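PDB 3WAJ: transmembrane oligosaccharyl transferase from Archaeoglobus fulgidus, which is a multi-spanning membrane protein of the STT3/AglB family, with a GT-C-clan helical region in its membrane part and further domains of helices and beta sheets following it. Local coordinates for residues D161-E166 with F427-A432; F168-A173 with L411-A416; G639-Y642 with T648-Y651; I665-P670 with G741-L746. All coordinates share one frame; numbering follows the deposited sequence.

Contact 1: D161-E166 with F427-A432; sequences DHHIWE and FAYYFA. With ZN (zinc ion), chain B; SO4 (sulfate ion), chain C.
Tyr-429 and Tyr-430 present their hydroxyls to the carboxylate of Glu-166, and this polar meeting joins residues 427-432 to the zinc-bearing segment 161-166. Tyr-429 OH faces both Glu-166 OE1 and OE2 at 2.8 Å; its bond is to OE2, on the syn side but 34° out of the carboxylate plane, and the carboxylate stands almost perpendicular to the phenol ring. Tyr-430 OH lies a very short 2.5 Å from the same OE2; as Tyr-211 OH is also bonded to this hydroxyl, the acceptor of its proton is not settled.

His-163 adds a second layer of hydrogen bonds. Its single ND1 proton is shared, chiefly with Glu-166 OE1 at 3.0 Å, nearly along the C-O axis although tilted from the imidazole plane, and weakly with Tyr-429 OH at 3.2 Å. Chi1 (-51°) sets CG beside the backbone N, and chi2 (-70°) turns ND1 to the glutamate and NE2 to the metal.

Carbon contact is slighter. His-163 CB stands over one face of the Tyr-429 ring, 3.9 Å from its centroid, in a CH-pi contact.

Zinc lies at the other nitrogen of His-163, and the sulfate at the edge of the His-162 ring. The metal is bound by Asp-161 OD2 and His-163 NE2, each at 2.2 Å, and by three waters, with Asp-47 belonging to the same site. His-162 NE2 holds the sulfate, which Arg-426 and His-81 also grip. Glu-166 is thus a second-shell residue that orients a first-shell histidine, the His-carboxylate pairing seen at the zinc site of this membrane protein.

Contact 2: F168-A173 with L411-A416; sequences FWQVSA and LIWAIA
Two helical segments, 168-173 and 411-416, stand well apart here, the CA atoms of Gln-170 and Trp-413 being 10.3 Å from each other, so that the gap is bridged by long side chains and not by touching backbones. The side chains of Gln-170 and Trp-413 span it. Each leaves its helix with CG anti to the backbone N (chi1 -174° in the glutamine, 166° in the tryptophan), and the glutamine chain stays extended beyond CG, which carries its amide to the indole.

The meeting is at the pyrrole edge of the indole, near the ring plane, with the amide turned almost perpendicular to the ring. As modelled, Gln-170 NE2 is 3.1 Å from Trp-413 NE1, although which end of the amide is nitrogen and which oxygen is uncertain; the amide carbon, Gln-170 CD, is 3.6 Å from the same Trp-413 NE1. Within the bundle of helices that makes up the membrane region, the pair lies between the helices, beside helix 429-446, from which Tyr-430 packs on Gln-170 and Val-434 on Trp-413. Ile-221, at the start of helix 221-234, also touches the glutamine.

Val-171, the next residue along helix 163-181, flanks the glutamine and is partly covered by segment 411-416. It packs on Ala-433 of helix 429-446, and on Pro-123 and Leu-127 of helix 121-131.

Contact 3: G639-Y642 with T648-Y651; sequences GYFY and TFGY
A beta hairpin made of strands 640-643 and 649-652 is the setting, its strands antiparallel at 165° with axes 4.8 Å apart. Tyr-642 and Gly-650 form a hydrogen-bonded pair: Tyr-642 N gives to Gly-650 O at 2.9 Å, and Gly-650 N returns the bond to Tyr-642 O at 2.8 Å. Phe-641 and Tyr-651 make the neighbouring non-hydrogen-bonded pair. Tyr-642 CG lies between the backbone N and the carbonyl carbon (chi1 69°), which lays the ring over Gly-650 of the neighbouring strand, whose CA approaches one face of it in a CH-pi contact.

In the three-stranded sheet, where strand 640-643 is central, the opposite face carries an aromatic cluster of Phe-641, Phe-649 and Tyr-651 that packs on helix 740-755. Tyr-651 points its edge at the face of Phe-641, centroids 5.5 Å apart in a T-shaped stack. Phe-649 runs nearly parallel to Phe-641 but slid aside, with its CZ 3.6 Å from Phe-641 CD1. The Tyr-651 ring runs back along strand 640-643 toward Gly-639, past Tyr-640 O, which is 3.3 Å from Tyr-651 CD1. Gly-639 N donates to Tyr-651 OH at 3.0 Å in an almost straight bond (175°), tying the polar end of the ring to the backbone.

Contact 4: I665-P670 with G741-L746; sequences IPLRIP and GTQEVL
Gln-743 supplies the flat group of this contact, and Leu-667 CD1 rests over one face of its amide, 3.5 Å from Gln-743 CD and 3.4 Å from Gln-743 OE1. Gln-743 NE2 is hydrogen-bonded to Pro-738 O, which anchors the group on its own side of the contact while the leucine methyl lies against its face. Thr-616 and Ser-737 also touch this glutamine.

The remaining contact is between apolar branches. Leu-667, with CG anti to the backbone N (chi1 173°), lays CD1 on the amide, while its CD2 sits between the base of Gln-743 and Leu-746, 4.0 Å from Gln-743 CA and equally far from Leu-746 CD1. The same Leu-746 methyl is reached more loosely by Ile-665 CG2 at 4.4 Å, so Leu-746 meets two residues of the loop. Between them, Pro-666 is the centre of an inverse gamma turn, in which Leu-667 N bonds to Ile-665 O at 2.6 Å; the turn brings both aliphatic side chains round to face the helix.

Around the pair, Ile-665 packs on Ala-728 and Leu-746 on Leu-725, both of helix 717-732, while Tyr-747 of helix 740-755 lies against Leu-667. The segment 665-670 follows strand 663-664 and runs along the start of helix 740-755.

No hydrogen bond spans the two segments, and the four touching residues are all buried. The join therefore rests on van der Waals contact of methyl groups and an amide face, with Gln-743 NE2 held by Pro-738 O.

Reading from the N terminus, helix 163-181 takes part in both contacts of the membrane region. Contact 2 closes first, back from helix 405-420, and is nested within the longer loop that contact 1 closes when the chain reaches the next helix, 429-446; the two meet where Tyr-430 packs on Gln-170. Contacts 3 and 4 come later, in series and without crossing. Contact 3 closes only the short loop of a hairpin, and contact 4 then ties the loop 665-670 to helix 740-755. These two share backbone bonds, Gly-639 with Ile-669 and Phe-641 with Ile-665; their nearest atoms are about 27 Å or more from contacts 1 and 2.

Contact 1: D161-E166 with F427-A432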
# COMPACT_ATOMS: atom_id res chain seq x y z
N ASP A 161 -4.62 -9.82 0.13
CA ASP A 161 -4.12 -9.07 1.27
C ASP A 161 -4.96 -9.50 2.48
O ASP A 161 -5.96 -10.21 2.32
CB ASP A 161 -4.22 -7.56 1.00
CG ASP A 161 -3.27 -6.74 1.85
OD1 ASP A 161 -2.76 -7.24 2.88
OD2 ASP A 161 -3.04 -5.57 1.49
N HIS A 162 -4.55 -9.10 3.68
CA HIS A 162 -5.19 -9.61 4.89
C HIS A 162 -6.42 -8.80 5.34
O HIS A 162 -7.06 -9.16 6.33
CB HIS A 162 -4.17 -9.71 6.03
CG HIS A 162 -3.50 -8.42 6.36
ND1 HIS A 162 -2.12 -8.26 6.35
CD2 HIS A 162 -4.01 -7.21 6.72
CE1 HIS A 162 -1.82 -7.02 6.69
NE2 HIS A 162 -2.94 -6.36 6.92
N HIS A 163 -6.75 -7.72 4.63
CA HIS A 163 -7.84 -6.84 5.09
C HIS A 163 -9.21 -7.54 5.04
O HIS A 163 -10.07 -7.30 5.89
CB HIS A 163 -7.86 -5.49 4.35
CG HIS A 163 -6.55 -4.79 4.33
ND1 HIS A 163 -5.98 -4.23 5.46
CD2 HIS A 163 -5.66 -4.55 3.32
CE1 HIS A 163 -4.81 -3.69 5.15
NE2 HIS A 163 -4.60 -3.87 3.85
N ILE A 164 -9.43 -8.39 4.04
CA ILE A 164 -10.68 -9.14 4.02
C ILE A 164 -10.74 -10.05 5.24
O ILE A 164 -11.80 -10.23 5.83
CB ILE A 164 -10.92 -9.93 2.69
CG1 ILE A 164 -12.24 -10.71 2.77
CG2 ILE A 164 -9.77 -10.88 2.39
CD1 ILE A 164 -13.48 -9.83 2.82
N TRP A 165 -9.59 -10.58 5.65
CA TRP A 165 -9.56 -11.53 6.75
C TRP A 165 -9.66 -10.88 8.12
O TRP A 165 -10.11 -11.52 9.08
CB TRP A 165 -8.33 -12.43 6.65
CG TRP A 165 -8.34 -13.20 5.35
CD1 TRP A 165 -7.55 -12.98 4.26
CD2 TRP A 165 -9.20 -14.29 5.02
NE1 TRP A 165 -7.86 -13.89 3.27
CE2 TRP A 165 -8.87 -14.70 3.71
CE3 TRP A 165 -10.21 -14.97 5.71
CZ2 TRP A 165 -9.52 -15.77 3.07
CZ3 TRP A 165 -10.86 -16.02 5.07
CH2 TRP A 165 -10.51 -16.41 3.76
N GLU A 166 -9.22 -9.63 8.22
CA GLU A 166 -9.50 -8.85 9.41
C GLU A 166 -11.02 -8.80 9.57
O GLU A 166 -11.55 -9.10 10.63
CB GLU A 166 -8.97 -7.43 9.27
CG GLU A 166 -7.48 -7.30 9.33
CD GLU A 166 -7.05 -5.87 9.11
OE1 GLU A 166 -6.40 -5.60 8.07
OE2 GLU A 166 -7.39 -5.01 9.95
N PHE A 427 -9.09 2.24 7.35
CA PHE A 427 -9.85 1.24 8.09
C PHE A 427 -11.34 1.24 7.73
O PHE A 427 -12.15 0.68 8.45
CB PHE A 427 -9.71 1.45 9.60
CG PHE A 427 -8.33 1.15 10.12
CD1 PHE A 427 -7.79 -0.12 9.98
CD2 PHE A 427 -7.59 2.13 10.78
CE1 PHE A 427 -6.51 -0.41 10.46
CE2 PHE A 427 -6.32 1.86 11.27
CZ PHE A 427 -5.77 0.58 11.11
N ALA A 428 -11.68 1.88 6.61
CA ALA A 428 -13.07 1.96 6.16
C ALA A 428 -13.73 0.59 6.05
O ALA A 428 -14.92 0.46 6.37
CB ALA A 428 -13.15 2.70 4.84
N TYR A 429 -12.97 -0.42 5.61
CA TYR A 429 -13.52 -1.76 5.39
C TYR A 429 -14.19 -2.37 6.63
O TYR A 429 -15.07 -3.23 6.52
CB TYR A 429 -12.46 -2.71 4.82
CG TYR A 429 -11.20 -2.82 5.65
CD1 TYR A 429 -11.13 -3.67 6.74
CD2 TYR A 429 -10.07 -2.09 5.32
CE1 TYR A 429 -9.97 -3.77 7.50
CE2 TYR A 429 -8.92 -2.19 6.06
CZ TYR A 429 -8.88 -3.03 7.16
OH TYR A 429 -7.72 -3.13 7.91
N TYR A 430 -13.79 -1.91 7.81
CA TYR A 430 -14.42 -2.39 9.03
C TYR A 430 -15.88 -1.95 9.17
O TYR A 430 -16.66 -2.58 9.91
CB TYR A 430 -13.59 -1.97 10.24
CG TYR A 430 -12.41 -2.87 10.57
CD1 TYR A 430 -12.60 -4.19 10.93
CD2 TYR A 430 -11.13 -2.38 10.58
CE1 TYR A 430 -11.55 -5.01 11.26
CE2 TYR A 430 -10.05 -3.19 10.91
CZ TYR A 430 -10.28 -4.50 11.26
OH TYR A 430 -9.22 -5.32 11.60
N PHE A 431 -16.27 -0.87 8.48
CA PHE A 431 -17.65 -0.39 8.58
C PHE A 431 -18.59 -1.22 7.72
O PHE A 431 -19.80 -1.23 7.94
CB PHE A 431 -17.75 1.11 8.21
CG PHE A 431 -17.18 2.04 9.26
CD1 PHE A 431 -17.45 1.85 10.60
CD2 PHE A 431 -16.37 3.11 8.89
CE1 PHE A 431 -16.93 2.70 11.57
CE2 PHE A 431 -15.84 3.98 9.84
CZ PHE A 431 -16.12 3.77 11.18
N ALA A 432 -18.01 -1.93 6.75
CA ALA A 432 -18.80 -2.72 5.81
C ALA A 432 -19.78 -3.67 6.51
O ALA A 432 -20.99 -3.59 6.30
CB ALA A 432 -17.88 -3.49 4.89
ZN ZN B . -2.77 -3.76 2.72
S SO4 C . -1.27 -3.17 7.46
O1 SO4 C . -0.44 -3.83 6.45
O2 SO4 C . -0.39 -2.74 8.56
O3 SO4 C . -1.92 -2.01 6.85
O4 SO4 C . -2.30 -4.05 8.01
O HOH W 1 -1.58 -5.28 3.93
O HOH W 2 -2.15 -1.71 4.03
O HOH W 3 -2.25 -2.50 1.03

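Contact 2: F168-A173 with L411-A416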
# COMPACT_ATOMS: atom_id res chain seq x y z
N PHE A 168 -13.39 -10.69 8.15
CA PHE A 168 -13.97 -12.01 8.29
C PHE A 168 -13.80 -12.56 9.71
O PHE A 168 -14.76 -13.01 10.32
CB PHE A 168 -13.36 -12.96 7.25
CG PHE A 168 -14.00 -14.33 7.21
CD1 PHE A 168 -14.87 -14.67 6.19
CD2 PHE A 168 -13.70 -15.29 8.18
CE1 PHE A 168 -15.44 -15.92 6.13
CE2 PHE A 168 -14.28 -16.54 8.14
CZ PHE A 168 -15.15 -16.86 7.11
N TRP A 169 -12.59 -12.52 10.25
CA TRP A 169 -12.40 -13.09 11.58
C TRP A 169 -12.96 -12.20 12.70
O TRP A 169 -13.35 -12.71 13.75
CB TRP A 169 -10.93 -13.49 11.83
CG TRP A 169 -10.46 -14.60 10.89
CD1 TRP A 169 -9.49 -14.51 9.93
CD2 TRP A 169 -10.98 -15.94 10.82
NE1 TRP A 169 -9.36 -15.71 9.27
CE2 TRP A 169 -10.26 -16.60 9.79
CE3 TRP A 169 -11.97 -16.64 11.51
CZ2 TRP A 169 -10.51 -17.95 9.45
CZ3 TRP A 169 -12.21 -17.96 11.18
CH2 TRP A 169 -11.49 -18.60 10.15
N GLN A 170 -13.02 -10.89 12.48
CA GLN A 170 -13.56 -10.01 13.52
C GLN A 170 -15.05 -10.28 13.71
O GLN A 170 -15.51 -10.51 14.83
CB GLN A 170 -13.34 -8.53 13.21
CG GLN A 170 -13.77 -7.62 14.36
CD GLN A 170 -14.01 -6.19 13.92
OE1 GLN A 170 -13.26 -5.28 14.28
NE2 GLN A 170 -15.06 -5.99 13.14
N VAL A 171 -15.78 -10.23 12.60
CA VAL A 171 -17.21 -10.55 12.59
C VAL A 171 -17.45 -11.97 13.10
O VAL A 171 -18.34 -12.20 13.92
CB VAL A 171 -17.80 -10.37 11.19
CG1 VAL A 171 -19.30 -10.68 11.19
CG2 VAL A 171 -17.55 -8.95 10.70
N SER A 172 -16.65 -12.92 12.61
CA SER A 172 -16.70 -14.30 13.08
C SER A 172 -16.54 -14.37 14.58
O SER A 172 -17.26 -15.11 15.24
CB SER A 172 -15.60 -15.15 12.43
OG SER A 172 -15.88 -15.40 11.07
N ALA A 173 -15.58 -13.61 15.11
CA ALA A 173 -15.31 -13.64 16.54
C ALA A 173 -16.52 -13.15 17.34
O ALA A 173 -16.88 -13.74 18.35
CB ALA A 173 -14.07 -12.84 16.88
N LEU A 411 -24.07 -2.74 19.48
CA LEU A 411 -23.93 -1.28 19.53
C LEU A 411 -22.54 -0.85 19.99
O LEU A 411 -21.95 0.08 19.43
CB LEU A 411 -25.01 -0.68 20.44
CG LEU A 411 -26.29 -0.31 19.68
CD1 LEU A 411 -27.48 -0.12 20.62
CD2 LEU A 411 -26.05 0.95 18.85
N ILE A 412 -22.04 -1.53 21.02
CA ILE A 412 -20.72 -1.28 21.57
C ILE A 412 -19.66 -1.51 20.51
O ILE A 412 -18.70 -0.74 20.38
CB ILE A 412 -20.44 -2.21 22.78
CG1 ILE A 412 -21.38 -1.87 23.94
CG2 ILE A 412 -19.00 -2.12 23.23
CD1 ILE A 412 -21.13 -2.73 25.17
N TRP A 413 -19.82 -2.59 19.75
CA TRP A 413 -18.92 -2.88 18.64
C TRP A 413 -18.97 -1.76 17.60
O TRP A 413 -17.93 -1.29 17.15
CB TRP A 413 -19.31 -4.22 17.99
CG TRP A 413 -18.68 -4.47 16.64
CD1 TRP A 413 -17.35 -4.56 16.36
CD2 TRP A 413 -19.38 -4.70 15.41
NE1 TRP A 413 -17.17 -4.82 15.01
CE2 TRP A 413 -18.40 -4.91 14.41
CE3 TRP A 413 -20.73 -4.73 15.05
CZ2 TRP A 413 -18.74 -5.16 13.08
CZ3 TRP A 413 -21.06 -4.98 13.72
CH2 TRP A 413 -20.07 -5.19 12.76
N ALA A 414 -20.18 -1.33 17.26
CA ALA A 414 -20.37 -0.28 16.26
C ALA A 414 -19.77 1.06 16.70
O ALA A 414 -19.06 1.72 15.93
CB ALA A 414 -21.85 -0.13 15.94
N ILE A 415 -20.07 1.47 17.93
CA ILE A 415 -19.54 2.71 18.48
C ILE A 415 -18.02 2.69 18.61
O ILE A 415 -17.36 3.67 18.29
CB ILE A 415 -20.17 3.02 19.84
CG1 ILE A 415 -21.66 3.27 19.68
CG2 ILE A 415 -19.49 4.23 20.49
CD1 ILE A 415 -22.40 3.28 21.00
N ALA A 416 -17.47 1.58 19.09
CA ALA A 416 -16.01 1.46 19.22
C ALA A 416 -15.37 1.61 17.86
O ALA A 416 -14.34 2.27 17.72
CB ALA A 416 -15.64 0.13 19.84

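Contact 3: G639-Y642 with T648-Y651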
# COMPACT_ATOMS: atom_id res chain seq x y z
N GLY A 639 4.93 28.55 -11.60
CA GLY A 639 3.55 28.89 -11.93
C GLY A 639 2.88 28.04 -13.00
O GLY A 639 2.84 26.80 -12.92
N TYR A 640 2.32 28.71 -14.00
CA TYR A 640 1.43 28.07 -14.95
C TYR A 640 1.58 28.67 -16.31
O TYR A 640 1.90 29.87 -16.44
CB TYR A 640 -0.04 28.25 -14.52
CG TYR A 640 -0.33 27.67 -13.17
CD1 TYR A 640 -0.21 28.44 -12.01
CD2 TYR A 640 -0.70 26.33 -13.04
CE1 TYR A 640 -0.47 27.92 -10.76
CE2 TYR A 640 -0.96 25.79 -11.79
CZ TYR A 640 -0.85 26.59 -10.65
OH TYR A 640 -1.09 26.06 -9.39
N PHE A 641 1.32 27.85 -17.32
CA PHE A 641 1.10 28.34 -18.68
C PHE A 641 -0.37 28.68 -18.82
O PHE A 641 -1.23 28.02 -18.24
CB PHE A 641 1.46 27.26 -19.70
CG PHE A 641 2.94 27.07 -19.90
CD1 PHE A 641 3.74 28.14 -20.31
CD2 PHE A 641 3.54 25.83 -19.69
CE1 PHE A 641 5.10 27.99 -20.49
CE2 PHE A 641 4.90 25.66 -19.86
CZ PHE A 641 5.68 26.74 -20.27
N TYR A 642 -0.67 29.70 -19.62
CA TYR A 642 -2.06 30.11 -19.84
C TYR A 642 -2.24 30.88 -21.16
O TYR A 642 -1.28 31.45 -21.70
CB TYR A 642 -2.51 31.02 -18.70
CG TYR A 642 -1.82 32.36 -18.73
CD1 TYR A 642 -0.59 32.54 -18.12
CD2 TYR A 642 -2.38 33.44 -19.41
CE1 TYR A 642 0.07 33.75 -18.16
CE2 TYR A 642 -1.74 34.67 -19.45
CZ TYR A 642 -0.52 34.82 -18.82
OH TYR A 642 0.12 36.03 -18.85
N THR A 648 -3.44 35.53 -26.02
CA THR A 648 -1.99 35.49 -26.01
C THR A 648 -1.49 34.40 -25.07
O THR A 648 -1.99 34.26 -23.95
CB THR A 648 -1.36 36.85 -25.66
OG1 THR A 648 -1.79 37.26 -24.35
CG2 THR A 648 -1.76 37.92 -26.71
N PHE A 649 -0.52 33.62 -25.53
CA PHE A 649 0.11 32.59 -24.72
C PHE A 649 1.09 33.23 -23.76
O PHE A 649 1.86 34.12 -24.14
CB PHE A 649 0.85 31.59 -25.61
CG PHE A 649 1.30 30.34 -24.87
CD1 PHE A 649 2.64 29.97 -24.85
CD2 PHE A 649 0.38 29.54 -24.20
CE1 PHE A 649 3.05 28.81 -24.20
CE2 PHE A 649 0.78 28.38 -23.54
CZ PHE A 649 2.12 28.02 -23.53
N GLY A 650 1.09 32.76 -22.51
CA GLY A 650 2.02 33.27 -21.54
C GLY A 650 2.36 32.28 -20.45
O GLY A 650 1.71 31.24 -20.30
N TYR A 651 3.40 32.63 -19.69
CA TYR A 651 3.75 31.95 -18.46
C TYR A 651 3.73 32.95 -17.29
O TYR A 651 4.28 34.04 -17.37
CB TYR A 651 5.13 31.30 -18.58
CG TYR A 651 5.65 30.74 -17.26
CD1 TYR A 651 5.20 29.51 -16.79
CD2 TYR A 651 6.59 31.44 -16.50
CE1 TYR A 651 5.67 29.00 -15.59
CE2 TYR A 651 7.06 30.93 -15.31
CZ TYR A 651 6.60 29.71 -14.86
OH TYR A 651 7.06 29.19 -13.67

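Contact 4: I665-P670 with G741-L746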
# COMPACT_ATOMS: atom_id res chain seq x y z
N ILE A 665 -3.62 26.30 -18.00
CA ILE A 665 -3.34 24.88 -18.01
C ILE A 665 -3.06 24.45 -16.56
O ILE A 665 -2.04 24.83 -15.98
CB ILE A 665 -2.16 24.50 -18.93
CG1 ILE A 665 -2.55 24.74 -20.39
CG2 ILE A 665 -1.75 23.04 -18.72
CD1 ILE A 665 -1.35 24.86 -21.32
N PRO A 666 -3.98 23.64 -15.99
CA PRO A 666 -3.93 23.26 -14.57
C PRO A 666 -2.83 22.23 -14.35
O PRO A 666 -3.09 21.07 -13.98
CB PRO A 666 -5.31 22.64 -14.32
CG PRO A 666 -5.64 22.00 -15.65
CD PRO A 666 -5.06 22.94 -16.70
N LEU A 667 -1.61 22.66 -14.62
CA LEU A 667 -0.42 21.88 -14.36
C LEU A 667 0.61 22.86 -13.84
O LEU A 667 1.05 23.75 -14.56
CB LEU A 667 0.10 21.20 -15.64
CG LEU A 667 1.45 20.49 -15.45
CD1 LEU A 667 1.26 19.24 -14.57
CD2 LEU A 667 2.11 20.14 -16.79
N ARG A 668 1.00 22.70 -12.58
CA ARG A 668 1.99 23.58 -11.99
C ARG A 668 3.37 23.27 -12.58
O ARG A 668 3.82 22.12 -12.53
CB ARG A 668 1.99 23.41 -10.47
CG ARG A 668 2.74 24.50 -9.74
CD ARG A 668 1.89 25.13 -8.67
NE ARG A 668 2.65 26.16 -7.96
CZ ARG A 668 3.10 26.02 -6.72
NH1 ARG A 668 2.84 24.92 -6.04
NH2 ARG A 668 3.80 27.00 -6.17
N ILE A 669 4.02 24.28 -13.14
CA ILE A 669 5.34 24.12 -13.76
C ILE A 669 6.44 24.08 -12.71
O ILE A 669 6.43 24.89 -11.78
CB ILE A 669 5.63 25.28 -14.74
CG1 ILE A 669 4.59 25.28 -15.85
CG2 ILE A 669 7.03 25.14 -15.35
CD1 ILE A 669 4.31 23.88 -16.43
N PRO A 670 7.38 23.12 -12.84
CA PRO A 670 8.47 23.04 -11.85
C PRO A 670 9.34 24.29 -11.89
O PRO A 670 9.41 24.94 -12.94
CB PRO A 670 9.28 21.83 -12.32
CG PRO A 670 8.28 20.97 -13.06
CD PRO A 670 7.37 21.97 -13.77
N GLY A 741 2.42 11.70 -19.66
CA GLY A 741 3.29 11.86 -20.82
C GLY A 741 3.28 13.29 -21.36
O GLY A 741 4.33 13.86 -21.71
N THR A 742 2.09 13.87 -21.42
CA THR A 742 1.98 15.27 -21.82
C THR A 742 2.62 16.18 -20.77
O THR A 742 3.29 17.18 -21.11
CB THR A 742 0.52 15.64 -22.07
OG1 THR A 742 0.04 14.87 -23.17
CG2 THR A 742 0.38 17.12 -22.37
N GLN A 743 2.45 15.85 -19.50
CA GLN A 743 3.07 16.66 -18.46
C GLN A 743 4.57 16.71 -18.63
O GLN A 743 5.18 17.77 -18.46
CB GLN A 743 2.71 16.13 -17.08
CG GLN A 743 1.24 16.16 -16.78
CD GLN A 743 0.96 15.82 -15.35
OE1 GLN A 743 1.87 15.87 -14.52
NE2 GLN A 743 -0.28 15.45 -15.04
N GLU A 744 5.16 15.57 -18.95
CA GLU A 744 6.61 15.51 -19.16
C GLU A 744 7.02 16.37 -20.37
O GLU A 744 8.01 17.12 -20.31
CB GLU A 744 7.05 14.05 -19.36
CG GLU A 744 8.42 13.91 -20.01
CD GLU A 744 8.82 12.44 -20.21
OE1 GLU A 744 9.37 12.10 -21.29
OE2 GLU A 744 8.60 11.64 -19.28
N VAL A 745 6.25 16.27 -21.45
CA VAL A 745 6.48 17.11 -22.63
C VAL A 745 6.44 18.58 -22.23
O VAL A 745 7.33 19.34 -22.58
CB VAL A 745 5.47 16.82 -23.78
CG1 VAL A 745 5.56 17.88 -24.84
CG2 VAL A 745 5.74 15.45 -24.40
N LEU A 746 5.43 18.96 -21.45
CA LEU A 746 5.34 20.35 -21.01
C LEU A 746 6.49 20.76 -20.06
O LEU A 746 7.01 21.87 -20.15
CB LEU A 746 3.96 20.62 -20.40
CG LEU A 746 2.80 20.49 -21.39
CD1 LEU A 746 1.45 20.80 -20.73
CD2 LEU A 746 3.04 21.40 -22.59